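Local coordinates for aeromonas extracellular serine protease (Aeromonas sobria, PDB 3HJR), which cleaves peptide bonds that follow two basic residues, one of them lysine, as a calcium-binding, kexin-like secreted serine protease and probable virulence factor, at residues G219-A224 with G236-F241; P378-Y383 with D392-E397; L486-I491 with S505-L510. All coordinates share one frame; numbering follows the deposited sequence.

Contact 1 (G219-A224 with G236-F241)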
loop_
_atom_site.group_PDB
_atom_site.type_symbol
_atom_site.label_atom_id
_atom_site.label_comp_id
_atom_site.label_asym_id
_atom_site.label_seq_id
_atom_site.Cartn_x
_atom_site.Cartn_y
_atom_site.Cartn_z
ATOM N N GLY A 219 6.970 -7.001 0.941
ATOM C CA GLY A 219 8.378 -7.236 1.176
ATOM C C GLY A 219 8.911 -7.050 2.562
ATOM O O GLY A 219 10.095 -6.805 2.680
ATOM N N PHE A 220 8.089 -7.222 3.598
ATOM C CA PHE A 220 8.612 -7.090 4.962
ATOM C C PHE A 220 9.830 -7.999 5.165
ATOM O O PHE A 220 10.796 -7.636 5.889
ATOM C CB PHE A 220 7.577 -7.360 6.065
ATOM C CG PHE A 220 7.999 -6.779 7.380
ATOM C CD1 PHE A 220 8.856 -7.475 8.218
ATOM C CD2 PHE A 220 7.593 -5.492 7.751
ATOM C CE1 PHE A 220 9.270 -6.918 9.394
ATOM C CE2 PHE A 220 8.025 -4.949 8.949
ATOM C CZ PHE A 220 8.862 -5.654 9.745
ATOM N N ASN A 221 9.759 -9.212 4.589
ATOM C CA ASN A 221 10.811 -10.238 4.720
ATOM C C ASN A 221 11.554 -10.564 3.423
ATOM O O ASN A 221 12.771 -10.729 3.441
ATOM C CB ASN A 221 10.219 -11.528 5.310
ATOM C CG ASN A 221 9.455 -11.268 6.593
ATOM O OD1 ASN A 221 8.224 -11.395 6.657
ATOM N ND2 ASN A 221 10.156 -10.798 7.574
ATOM N N LYS A 222 10.848 -10.680 2.304
ATOM C CA LYS A 222 11.488 -11.054 1.059
ATOM C C LYS A 222 10.964 -10.298 -0.132
ATOM O O LYS A 222 9.789 -9.920 -0.167
ATOM C CB LYS A 222 11.415 -12.551 0.797
ATOM C CG LYS A 222 10.084 -13.167 0.559
ATOM C CD LYS A 222 10.249 -14.743 0.348
ATOM C CE LYS A 222 11.462 -15.360 1.095
ATOM N NZ LYS A 222 11.442 -16.861 1.300
ATOM N N ILE A 223 11.864 -10.080 -1.077
ATOM C CA ILE A 223 11.520 -9.488 -2.362
ATOM C C ILE A 223 12.059 -10.332 -3.488
ATOM O O ILE A 223 12.886 -11.205 -3.300
ATOM C CB ILE A 223 12.076 -8.070 -2.504
ATOM C CG1 ILE A 223 13.607 -8.047 -2.421
ATOM C CG2 ILE A 223 11.454 -7.160 -1.481
ATOM C CD1 ILE A 223 14.192 -6.795 -3.017
ATOM N N ALA A 224 11.561 -10.057 -4.680
ATOM C CA ALA A 224 12.158 -10.565 -5.882
ATOM C C ALA A 224 12.633 -9.360 -6.681
ATOM O O ALA A 224 11.872 -8.426 -6.900
ATOM C CB ALA A 224 11.159 -11.375 -6.645
ATOM N N GLY A 236 19.961 -9.124 13.554
ATOM C CA GLY A 236 19.379 -7.925 12.990
ATOM C C GLY A 236 18.046 -7.536 13.603
ATOM O O GLY A 236 17.341 -8.370 14.189
ATOM N N PRO A 237 17.730 -6.247 13.539
ATOM C CA PRO A 237 16.431 -5.756 13.997
ATOM C C PRO A 237 15.292 -6.084 13.037
ATOM O O PRO A 237 15.538 -6.349 11.864
ATOM C CB PRO A 237 16.656 -4.259 14.076
ATOM C CG PRO A 237 17.621 -4.018 12.994
ATOM C CD PRO A 237 18.604 -5.139 13.130
ATOM N N LYS A 238 14.064 -6.055 13.528
ATOM C CA LYS A 238 12.925 -6.531 12.755
ATOM C C LYS A 238 12.401 -5.328 11.986
ATOM O O LYS A 238 11.292 -4.850 12.221
ATOM C CB LYS A 238 11.840 -7.153 13.658
ATOM C CG LYS A 238 10.743 -7.890 12.915
ATOM C CD LYS A 238 11.198 -9.174 12.237
ATOM C CE LYS A 238 9.971 -9.872 11.606
ATOM N NZ LYS A 238 10.196 -10.470 10.270
ATOM N N LEU A 239 13.220 -4.842 11.056
ATOM C CA LEU A 239 12.874 -3.739 10.174
ATOM C C LEU A 239 12.470 -4.315 8.824
ATOM O O LEU A 239 12.965 -5.376 8.440
ATOM C CB LEU A 239 14.058 -2.782 9.999
ATOM C CG LEU A 239 14.487 -2.016 11.257
ATOM C CD1 LEU A 239 15.818 -1.293 11.089
ATOM C CD2 LEU A 239 13.407 -1.025 11.641
ATOM N N PRO A 240 11.580 -3.659 8.116
ATOM C CA PRO A 240 11.131 -4.201 6.828
ATOM C C PRO A 240 12.308 -4.283 5.876
ATOM O O PRO A 240 13.106 -3.373 5.833
ATOM C CB PRO A 240 10.107 -3.187 6.376
ATOM C CG PRO A 240 10.553 -1.914 7.025
ATOM C CD PRO A 240 10.973 -2.330 8.362
ATOM N N PHE A 241 12.407 -5.365 5.108
ATOM C CA PHE A 241 13.410 -5.445 4.066
ATOM C C PHE A 241 13.009 -4.417 2.988
ATOM O O PHE A 241 13.845 -3.600 2.542
ATOM C CB PHE A 241 13.459 -6.884 3.510
ATOM C CG PHE A 241 14.688 -7.221 2.697
ATOM C CD1 PHE A 241 15.946 -6.703 3.003
ATOM C CD2 PHE A 241 14.574 -8.105 1.622
ATOM C CE1 PHE A 241 17.047 -7.042 2.272
ATOM C CE2 PHE A 241 15.681 -8.436 0.862
ATOM C CZ PHE A 241 16.918 -7.913 1.185
HETATM O O HOH W 1 12.394 -7.989 8.123
#
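F220 and P240 mark the closest backbone approach, 4.3 Å between CA atoms, and one direct hydrogen bond joins the two main chains: F241 N donates to F220 O at 2.9 Å. The bond is nearly straight at hydrogen (167°), yet the N-H comes from above the carbonyl plane, 52° out of it. A water then bridges F220 O and L239 O, donating to both, so the F220 carbonyl accepts twice. K238, the residue before L239, is the centre of an inverse gamma turn.

The F220 and F241 side chains carry much of the contact. With CG of F220 anti to the backbone N, one face of its ring is covered by P240, whose CA sits 3.8 Å from the ring centroid and only 9° off the normal, a CH-pi contact over the face. At the ring edge CZ meets K238 O at 3.6 Å, while the methylenes of K238 run past CE1. R267 adds a cation-pi contact to the same ring. Farther along, F241 CE2 touches I223 CG1 at 3.9 Å, the two side chains crossing at about a right angle, and F241 CB rests on G219 O.

The first segment runs into strand 222-225, which pairs with strand 228-233 as a hairpin; the second segment follows that hairpin, and F241 also packs on L230 and R232. The contact thus closes the base of a beta hairpin of the subtilisin domain, whose sheet continues into P-domain strand 559-565.

Contact 2 (P378-Y383 with D392-E397)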
loop_
_atom_site.group_PDB
_atom_site.type_symbol
_atom_site.label_atom_id
_atom_site.label_comp_id
_atom_site.label_asym_id
_atom_site.label_seq_id
_atom_site.Cartn_x
_atom_site.Cartn_y
_atom_site.Cartn_z
ATOM N N PRO A 378 8.343 0.750 18.814
ATOM C CA PRO A 378 9.326 1.082 17.795
ATOM C C PRO A 378 10.379 -0.014 17.726
ATOM O O PRO A 378 10.619 -0.696 18.750
ATOM C CB PRO A 378 9.944 2.391 18.324
ATOM C CG PRO A 378 9.816 2.293 19.785
ATOM C CD PRO A 378 8.448 1.643 19.986
ATOM N N VAL A 379 10.950 -0.189 16.531
ATOM C CA VAL A 379 12.064 -1.095 16.281
ATOM C C VAL A 379 13.332 -0.280 16.373
ATOM O O VAL A 379 13.545 0.640 15.613
ATOM C CB VAL A 379 11.960 -1.783 14.907
ATOM C CG1 VAL A 379 13.105 -2.788 14.722
ATOM C CG2 VAL A 379 10.604 -2.471 14.741
ATOM N N MET A 380 14.125 -0.577 17.407
ATOM C CA MET A 380 15.348 0.158 17.685
ATOM C C MET A 380 16.592 -0.440 17.051
ATOM O O MET A 380 16.705 -1.659 16.920
ATOM C CB MET A 380 15.516 0.232 19.188
ATOM C CG MET A 380 14.311 0.714 19.954
ATOM S SD MET A 380 13.898 2.424 19.504
ATOM C CE MET A 380 15.207 3.309 20.288
ATOM N N VAL A 381 17.532 0.424 16.659
ATOM C CA VAL A 381 18.829 0.006 16.180
ATOM C C VAL A 381 19.863 0.506 17.181
ATOM O O VAL A 381 19.957 1.706 17.415
ATOM C CB VAL A 381 19.104 0.596 14.761
ATOM C CG1 VAL A 381 20.465 0.127 14.243
ATOM C CG2 VAL A 381 18.004 0.209 13.793
ATOM N N SER A 382 20.612 -0.420 17.789
ATOM C CA SER A 382 21.672 -0.107 18.768
ATOM C C SER A 382 23.012 -0.379 18.106
ATOM O O SER A 382 23.151 -1.360 17.401
ATOM C CB SER A 382 21.556 -0.986 20.014
ATOM O OG SER A 382 22.583 -0.667 20.926
ATOM N N TYR A 383 23.992 0.490 18.344
ATOM C CA TYR A 383 25.348 0.368 17.814
ATOM C C TYR A 383 26.289 1.222 18.632
ATOM O O TYR A 383 25.857 2.185 19.252
ATOM C CB TYR A 383 25.403 0.833 16.344
ATOM C CG TYR A 383 25.087 2.301 16.069
ATOM C CD1 TYR A 383 26.099 3.241 15.945
ATOM C CD2 TYR A 383 23.769 2.736 15.877
ATOM C CE1 TYR A 383 25.809 4.572 15.685
ATOM C CE2 TYR A 383 23.475 4.063 15.643
ATOM C CZ TYR A 383 24.488 4.967 15.532
ATOM O OH TYR A 383 24.207 6.283 15.260
ATOM N N ASP A 392 21.060 4.162 20.835
ATOM C CA ASP A 392 19.887 3.349 20.549
ATOM C C ASP A 392 18.883 4.297 19.943
ATOM O O ASP A 392 18.341 5.151 20.641
ATOM C CB ASP A 392 19.385 2.709 21.854
ATOM C CG ASP A 392 18.426 1.555 21.625
ATOM O OD1 ASP A 392 18.365 0.970 20.513
ATOM O OD2 ASP A 392 17.669 1.153 22.528
ATOM N N VAL A 393 18.684 4.181 18.627
ATOM C CA VAL A 393 17.853 5.100 17.857
ATOM C C VAL A 393 16.712 4.334 17.201
ATOM O O VAL A 393 16.840 3.135 16.954
ATOM C CB VAL A 393 18.675 5.840 16.757
ATOM C CG1 VAL A 393 19.856 6.564 17.348
ATOM C CG2 VAL A 393 19.098 4.872 15.646
ATOM N N LYS A 394 15.607 5.014 16.887
ATOM C CA LYS A 394 14.520 4.359 16.191
ATOM C C LYS A 394 14.921 4.088 14.769
ATOM O O LYS A 394 15.441 4.960 14.085
ATOM C CB LYS A 394 13.241 5.205 16.173
ATOM C CG LYS A 394 12.620 5.374 17.537
ATOM C CD LYS A 394 11.565 6.470 17.503
ATOM C CE LYS A 394 11.070 6.804 18.877
ATOM N NZ LYS A 394 10.161 5.798 19.400
ATOM N N GLY A 395 14.688 2.856 14.343
ATOM C CA GLY A 395 14.727 2.499 12.934
ATOM C C GLY A 395 13.364 2.453 12.275
ATOM O O GLY A 395 13.266 2.619 11.064
ATOM N N LEU A 396 12.321 2.189 13.052
ATOM C CA LEU A 396 10.942 2.285 12.622
ATOM C C LEU A 396 10.097 2.654 13.848
ATOM O O LEU A 396 10.211 2.027 14.889
ATOM C CB LEU A 396 10.431 0.961 12.012
ATOM C CG LEU A 396 9.073 0.978 11.323
ATOM C CD1 LEU A 396 9.197 1.685 10.000
ATOM C CD2 LEU A 396 8.479 -0.429 11.147
ATOM N N GLU A 397 9.247 3.657 13.713
ATOM C CA GLU A 397 8.399 4.117 14.818
ATOM C C GLU A 397 7.223 3.150 15.072
ATOM O O GLU A 397 6.869 2.337 14.208
ATOM C CB GLU A 397 7.841 5.521 14.542
ATOM C CG GLU A 397 8.926 6.517 14.121
ATOM C CD GLU A 397 8.999 6.713 12.614
ATOM O OE1 GLU A 397 9.111 7.888 12.187
ATOM O OE2 GLU A 397 8.955 5.718 11.828
#
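V379 and L396 open the pairing of a two-stranded antiparallel beta hairpin, strands 379-384 and 390-396, which carries a classic beta bulge: G395 and L396 both face V379. The evidence is a shared acceptor. V379 O receives G395 N at 2.8 Å, nearly along the C=O axis, and L396 N at 3.2 Å, in the carbonyl plane on a lone pair; V379 N returns a bond to L396 O. Beyond the bulge the ladder is regular, with V381 and V393 exchanging two nearly straight bonds, and the two strand segments run antiparallel, 147° between their N-to-C directions.

This regularly bonded part carries the apolar face of V379, V381, V393 and L396, where buried G395 brings its CA to 4.1 Å from V381 CG2. Y383 turns its ring edge to V393 CG2, and its hydroxyl bonds G456 O and R391. L239, from the loop after strand 228-233, packs on V379.

The solvent side is a more exposed, mixed polar rim. S382 and D392 are exposed, and the K394 amine, beside P378, has a long, weak ion pair with E400. M380 still packs on this rim because its chain bends at chi2 and chi3 (-63° and -72°). That fold lays SD 3.8 Å from K394 CG and brings CE of M380 to 3.6 Å from V393 C.

Contact 3 (L486-I491 with S505-L510). With CA (calcium ion), chain C.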
loop_
_atom_site.group_PDB
_atom_site.type_symbol
_atom_site.label_atom_id
_atom_site.label_comp_id
_atom_site.label_asym_id
_atom_site.label_seq_id
_atom_site.Cartn_x
_atom_site.Cartn_y
_atom_site.Cartn_z
ATOM N N LEU A 486 24.456 1.388 0.995
ATOM C CA LEU A 486 23.217 2.126 1.230
ATOM C C LEU A 486 22.344 1.691 2.426
ATOM O O LEU A 486 21.822 2.556 3.080
ATOM C CB LEU A 486 22.379 2.182 -0.043
ATOM C CG LEU A 486 22.922 3.148 -1.106
ATOM C CD1 LEU A 486 22.201 2.949 -2.435
ATOM C CD2 LEU A 486 22.812 4.602 -0.663
ATOM N N PRO A 487 22.127 0.388 2.682
ATOM C CA PRO A 487 21.225 0.001 3.773
ATOM C C PRO A 487 21.729 0.373 5.152
ATOM O O PRO A 487 20.976 0.239 6.115
ATOM C CB PRO A 487 21.113 -1.519 3.622
ATOM C CG PRO A 487 21.390 -1.757 2.165
ATOM C CD PRO A 487 22.581 -0.795 1.922
ATOM N N ASP A 488 22.946 0.898 5.271
ATOM C CA ASP A 488 23.374 1.418 6.581
ATOM C C ASP A 488 22.716 2.725 6.992
ATOM O O ASP A 488 22.867 3.136 8.144
ATOM C CB ASP A 488 24.898 1.635 6.633
ATOM C CG ASP A 488 25.668 0.371 6.474
ATOM O OD1 ASP A 488 26.895 0.459 6.178
ATOM O OD2 ASP A 488 25.136 -0.743 6.667
ATOM N N LEU A 489 22.032 3.382 6.062
ATOM C CA LEU A 489 21.549 4.737 6.253
ATOM C C LEU A 489 20.117 4.788 6.774
ATOM O O LEU A 489 19.208 4.133 6.262
ATOM C CB LEU A 489 21.599 5.500 4.938
ATOM C CG LEU A 489 23.014 5.706 4.385
ATOM C CD1 LEU A 489 22.873 6.496 3.088
ATOM C CD2 LEU A 489 23.965 6.401 5.382
ATOM N N LEU A 490 19.972 5.618 7.785
ATOM C CA LEU A 490 18.691 6.005 8.350
ATOM C C LEU A 490 18.444 7.432 7.877
ATOM O O LEU A 490 19.273 8.320 8.119
ATOM C CB LEU A 490 18.783 5.956 9.859
ATOM C CG LEU A 490 17.670 6.660 10.665
ATOM C CD1 LEU A 490 16.326 5.944 10.471
ATOM C CD2 LEU A 490 18.062 6.736 12.117
ATOM N N ILE A 491 17.306 7.656 7.236
ATOM C CA ILE A 491 16.988 8.972 6.654
ATOM C C ILE A 491 15.691 9.483 7.254
ATOM O O ILE A 491 14.647 8.839 7.150
ATOM C CB ILE A 491 16.852 8.908 5.145
ATOM C CG1 ILE A 491 18.132 8.358 4.516
ATOM C CG2 ILE A 491 16.548 10.293 4.644
ATOM C CD1 ILE A 491 18.127 8.307 2.986
ATOM N N SER A 505 13.996 3.615 6.551
ATOM C CA SER A 505 14.540 2.761 7.594
ATOM C C SER A 505 15.760 2.003 7.055
ATOM O O SER A 505 15.792 1.582 5.894
ATOM C CB SER A 505 13.471 1.748 8.042
ATOM O OG SER A 505 12.824 1.188 6.913
ATOM N N PRO A 506 16.756 1.801 7.907
ATOM C CA PRO A 506 17.977 1.079 7.506
ATOM C C PRO A 506 17.754 -0.430 7.343
ATOM O O PRO A 506 16.714 -0.956 7.738
ATOM C CB PRO A 506 18.943 1.380 8.638
ATOM C CG PRO A 506 18.072 1.631 9.834
ATOM C CD PRO A 506 16.793 2.218 9.318
ATOM N N PHE A 507 18.706 -1.111 6.727
ATOM C CA PHE A 507 18.651 -2.566 6.518
ATOM C C PHE A 507 17.536 -2.994 5.584
ATOM O O PHE A 507 17.040 -4.124 5.633
ATOM C CB PHE A 507 18.599 -3.301 7.870
ATOM C CG PHE A 507 19.611 -2.801 8.864
ATOM C CD1 PHE A 507 20.891 -2.446 8.466
ATOM C CD2 PHE A 507 19.279 -2.673 10.197
ATOM C CE1 PHE A 507 21.800 -1.964 9.382
ATOM C CE2 PHE A 507 20.189 -2.208 11.118
ATOM C CZ PHE A 507 21.452 -1.858 10.731
ATOM N N ASN A 508 17.241 -2.095 4.665
ATOM C CA ASN A 508 16.324 -2.316 3.573
ATOM C C ASN A 508 17.007 -3.107 2.448
ATOM O O ASN A 508 18.169 -3.557 2.563
ATOM C CB ASN A 508 15.822 -0.974 3.067
ATOM C CG ASN A 508 16.970 -0.051 2.693
ATOM O OD1 ASN A 508 17.697 -0.306 1.706
ATOM N ND2 ASN A 508 17.162 1.008 3.489
ATOM N N SER A 509 16.280 -3.273 1.360
ATOM C CA SER A 509 16.692 -4.155 0.280
ATOM C C SER A 509 17.654 -3.538 -0.715
ATOM O O SER A 509 17.929 -4.164 -1.732
ATOM C CB SER A 509 15.452 -4.695 -0.420
ATOM O OG SER A 509 14.792 -3.689 -1.150
ATOM N N LEU A 510 18.156 -2.329 -0.454
ATOM C CA LEU A 510 19.097 -1.689 -1.373
ATOM C C LEU A 510 20.510 -2.285 -1.299
ATOM O O LEU A 510 21.510 -1.570 -1.184
ATOM C CB LEU A 510 19.095 -0.166 -1.183
ATOM C CG LEU A 510 17.775 0.552 -1.496
ATOM C CD1 LEU A 510 17.905 2.040 -1.216
ATOM C CD2 LEU A 510 17.322 0.297 -2.885
HETATM CA CA CA C . 28.516 1.734 7.607
HETATM O O HOH W 2 19.158 3.069 3.733
#
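The P-domain calcium site supplies D488 to this contact, at the end of the short 3-10 segment 486-488. D488 OD1 binds the calcium ion at 2.5 Å; D454, D553, A555, N578 and N579 also bind it. OD2 of the same carboxylate forms salt bridges with R559 and R485, which would be expected to keep it ionised and fix its rotation.

P487 makes the direct backbone link. F507 N donates to P487 O at 2.7 Å, in the carbonyl plane on a lone pair and nearly straight (169°). The P487 ring fits against the 505-510 loop, with CG 3.4 Å from L510 O and CB near N508 O. P506 sets its CB over the F507 ring face and its CD beside L490 CD1, 3.9 Å away.

N508 holds the loop in shape. Its OD1 accepts from L510 N in an Asx turn (3.0 Å), while ND2 donates to S505 O at 2.8 Å, that oxygen lying 5° from the amide plane. With chi1 at 55°, the amide bridges S505 O and L510 N. A water receives a bond from N508 ND2 and donates to L486 O and L489 O, linking the loop to L486 of the 3-10 segment and L489 at the start of the strand.

Around it, L489 packs on strands 545-553 and 472-482, P487 and F507 on R559 of strand 559-565, while L486 N bonds Q513 of helix 512-519, which follows the loop.

In the fold
The three contacts cluster on one side of the chain's centre, their centres 11 to 15 Å apart. Contacts 1 and 3 are buried; contact 2 is partly open to solvent. Contacts 1 and 2 belong to the subtilase range and contact 3 to the P-domain, so the two families come together where contact 3 meets the others. L239 of contact 1 touches both other contacts, its CD2 3.6 Å from V379 CG1 and its CD1 3.5 Å from P506 O. S505 CB reaches G395 O at 3.2 Å. The chemistry differs: a strand ladder dominates contact 2, whereas contacts 1 and 3 each have one direct backbone bond, a bridging water and proline packing, with a metal ligand in contact 3 alone.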